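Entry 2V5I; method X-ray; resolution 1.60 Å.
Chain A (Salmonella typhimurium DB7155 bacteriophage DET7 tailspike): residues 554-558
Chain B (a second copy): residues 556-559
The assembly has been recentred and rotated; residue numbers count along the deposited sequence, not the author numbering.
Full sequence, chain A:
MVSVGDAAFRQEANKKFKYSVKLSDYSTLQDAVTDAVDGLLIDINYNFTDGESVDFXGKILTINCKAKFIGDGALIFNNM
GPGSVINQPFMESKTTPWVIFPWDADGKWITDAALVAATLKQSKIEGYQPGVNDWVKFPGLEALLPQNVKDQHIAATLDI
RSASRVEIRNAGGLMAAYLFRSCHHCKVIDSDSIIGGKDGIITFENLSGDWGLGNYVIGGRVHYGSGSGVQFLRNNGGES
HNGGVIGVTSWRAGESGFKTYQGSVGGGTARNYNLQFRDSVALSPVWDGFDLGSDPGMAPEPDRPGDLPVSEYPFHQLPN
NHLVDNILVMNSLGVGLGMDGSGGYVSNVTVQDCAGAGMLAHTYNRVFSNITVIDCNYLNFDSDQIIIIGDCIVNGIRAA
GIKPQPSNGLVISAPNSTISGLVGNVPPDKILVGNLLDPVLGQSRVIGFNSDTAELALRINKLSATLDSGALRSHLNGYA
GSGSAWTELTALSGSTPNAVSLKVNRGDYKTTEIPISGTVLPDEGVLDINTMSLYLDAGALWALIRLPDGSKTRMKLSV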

# COMPACT_ATOMS: atom_id res chain seq x y z
N ARG A 554 -37.23 41.56 -33.15
CA ARG A 554 -36.98 40.65 -34.24
C ARG A 554 -36.50 41.44 -35.45
O ARG A 554 -37.12 42.45 -35.86
CB ARG A 554 -38.27 39.90 -34.63
CG ARG A 554 -38.78 39.00 -33.52
CD ARG A 554 -40.23 38.53 -33.72
NE ARG A 554 -40.69 37.81 -32.54
CZ ARG A 554 -40.44 36.53 -32.28
NH1 ARG A 554 -39.77 35.76 -33.15
NH2 ARG A 554 -40.90 36.00 -31.14
N MET A 555 -35.38 41.00 -36.00
CA MET A 555 -34.73 41.63 -37.15
C MET A 555 -34.52 40.64 -38.29
O MET A 555 -33.92 39.57 -38.11
CB MET A 555 -33.34 42.14 -36.74
CG MET A 555 -33.36 43.11 -35.58
SD MET A 555 -31.80 43.97 -35.35
CE MET A 555 -32.00 44.64 -33.70
N LYS A 556 -34.98 41.02 -39.47
CA LYS A 556 -34.76 40.24 -40.67
C LYS A 556 -33.39 40.48 -41.24
O LYS A 556 -33.02 41.62 -41.49
CB LYS A 556 -35.80 40.56 -41.70
CG LYS A 556 -35.81 39.66 -42.86
CD LYS A 556 -36.90 40.05 -43.80
CE LYS A 556 -36.96 39.18 -45.00
NZ LYS A 556 -37.89 39.81 -45.98
N LEU A 557 -32.64 39.39 -41.45
CA LEU A 557 -31.21 39.47 -41.86
C LEU A 557 -30.99 39.18 -43.33
O LEU A 557 -30.01 39.63 -43.91
CB LEU A 557 -30.34 38.54 -41.04
CG LEU A 557 -30.37 38.67 -39.50
CD1 LEU A 557 -29.19 37.93 -38.86
CD2 LEU A 557 -30.35 40.12 -39.09
N SER A 558 -31.86 38.35 -43.91
CA SER A 558 -31.75 38.07 -45.35
C SER A 558 -32.63 39.00 -46.14
O SER A 558 -33.41 39.76 -45.57
CB SER A 558 -32.05 36.62 -45.61
OG SER A 558 -33.34 36.27 -45.18
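Chain B 556-559: KLSV

Residues 556-559 of chain B, the last four of the polypeptide, lie across the end of the chain A segment 554-558, and the two short stretches together bury 244 Å² of surface. The CA trace of chain B runs roughly perpendicular to that of chain A, passing from Leu B557 beside Leu A557 to Val B559 beside Lys A556. Chain A arrives as a β-strand that runs through Lys A556 and then gives way to a loop at Leu A557. The change is visible in the backbone angles, with psi near 127° along the strand and -29° at Leu A557. The two chains are copies of one protein, and Leu B557 repeats the same phi/psi of -103°/-29° before Ser B558 returns to an extended conformation at -94°/170°. Leu A557 and Ser B558 have the closest pair of CA atoms, 4.9 Å apart. No hydrogen bond links the stretches; they meet through van der Waals packing and a CA-H...O contact, and a sodium ion also touches them.

At the start of the chain A segment, Arg A554 remains out of reach of chain B, its side chain coming no nearer than 9.7 Å, and its guanidinium NH1 and NH2 are hydrogen-bonded elsewhere in the structure. The first real contact is made by Met A555. Its CA-to-CB bond points toward chain B, and the buried side chain, with chi1 m and both chi2 and chi3 t, places SD 3.8 Å from CB of Ser B558.

Lys A556 meets chain B chiefly through its backbone. Its carbonyl O lies 3.7 Å from CA of Ser B558 and 3.8 Å from CG1 of Val B559, which brings the C-terminal residue against the end of the strand. The side chain contributes little beyond its base, where CB of Lys A556 is 4.4 Å from CG1 of Val B559; the rest, in an all-t conformation, leads away. The C-terminal carboxylate of chain B instead has a lysine partner within its own stretch, in a salt bridge between NZ of Lys B556 and OXT of Val B559 at 3.6 Å.

Leu A557 makes the most extensive contact on the chain A side, with 50 Å² covered, nearly matched by the 51 Å² of Leu B557. Its CA-to-CB bond points sideways, but the end of the side chain comes nearer to chain B, and CD2 of Leu A557 packs 4.3 Å from CB of Leu B557 and 4.3 Å from CB of Ser B558. On the backbone, CA of Leu A557 donates a CA-H...O contact to O of Leu B557 at 3.4 Å, with an angle of 148° at the hydrogen. The carbonyl O atoms of Leu A557 and Leu B557 also approach to 3.4 Å. Two acceptors cannot hydrogen-bond to each other, and their proximity is accounted for by metal coordination, since both bind a metal.

Ser A558 makes no contact with the chain B stretch. Its CA-to-CB bond points away from chain B, its side chain stays 7.3 Å or more distant, and its OG is hydrogen-bonded elsewhere in the structure.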

# COMPACT_ATOMS: atom_id res chain seq x y z
N LYS B 556 -23.65 46.13 -42.15
CA LYS B 556 -24.98 46.14 -41.57
C LYS B 556 -25.79 44.96 -42.04
O LYS B 556 -25.92 44.74 -43.24
CB LYS B 556 -25.70 47.41 -41.92
CG LYS B 556 -26.96 47.62 -41.20
CD LYS B 556 -27.56 48.93 -41.60
CE LYS B 556 -28.84 49.20 -40.92
NZ LYS B 556 -29.49 50.38 -41.57
N LEU B 557 -26.33 44.20 -41.09
CA LEU B 557 -27.03 42.92 -41.38
C LEU B 557 -28.54 43.02 -41.32
O LEU B 557 -29.23 42.24 -41.96
CB LEU B 557 -26.58 41.81 -40.44
CG LEU B 557 -25.07 41.49 -40.34
CD1 LEU B 557 -24.83 40.14 -39.65
CD2 LEU B 557 -24.44 41.49 -41.72
N SER B 558 -29.05 43.94 -40.49
CA SER B 558 -30.50 44.14 -40.44
C SER B 558 -30.92 45.25 -41.37
O SER B 558 -30.08 45.93 -41.95
CB SER B 558 -30.92 44.38 -39.02
OG SER B 558 -30.29 45.51 -38.47
N VAL B 559 -32.22 45.39 -41.56
CA VAL B 559 -32.76 46.34 -42.53
C VAL B 559 -33.28 47.51 -41.74
O VAL B 559 -34.48 47.56 -41.40
CB VAL B 559 -33.83 45.70 -43.49
CG1 VAL B 559 -34.78 44.73 -42.80
CG2 VAL B 559 -34.61 46.80 -44.26
OXT VAL B 559 -32.48 48.39 -41.36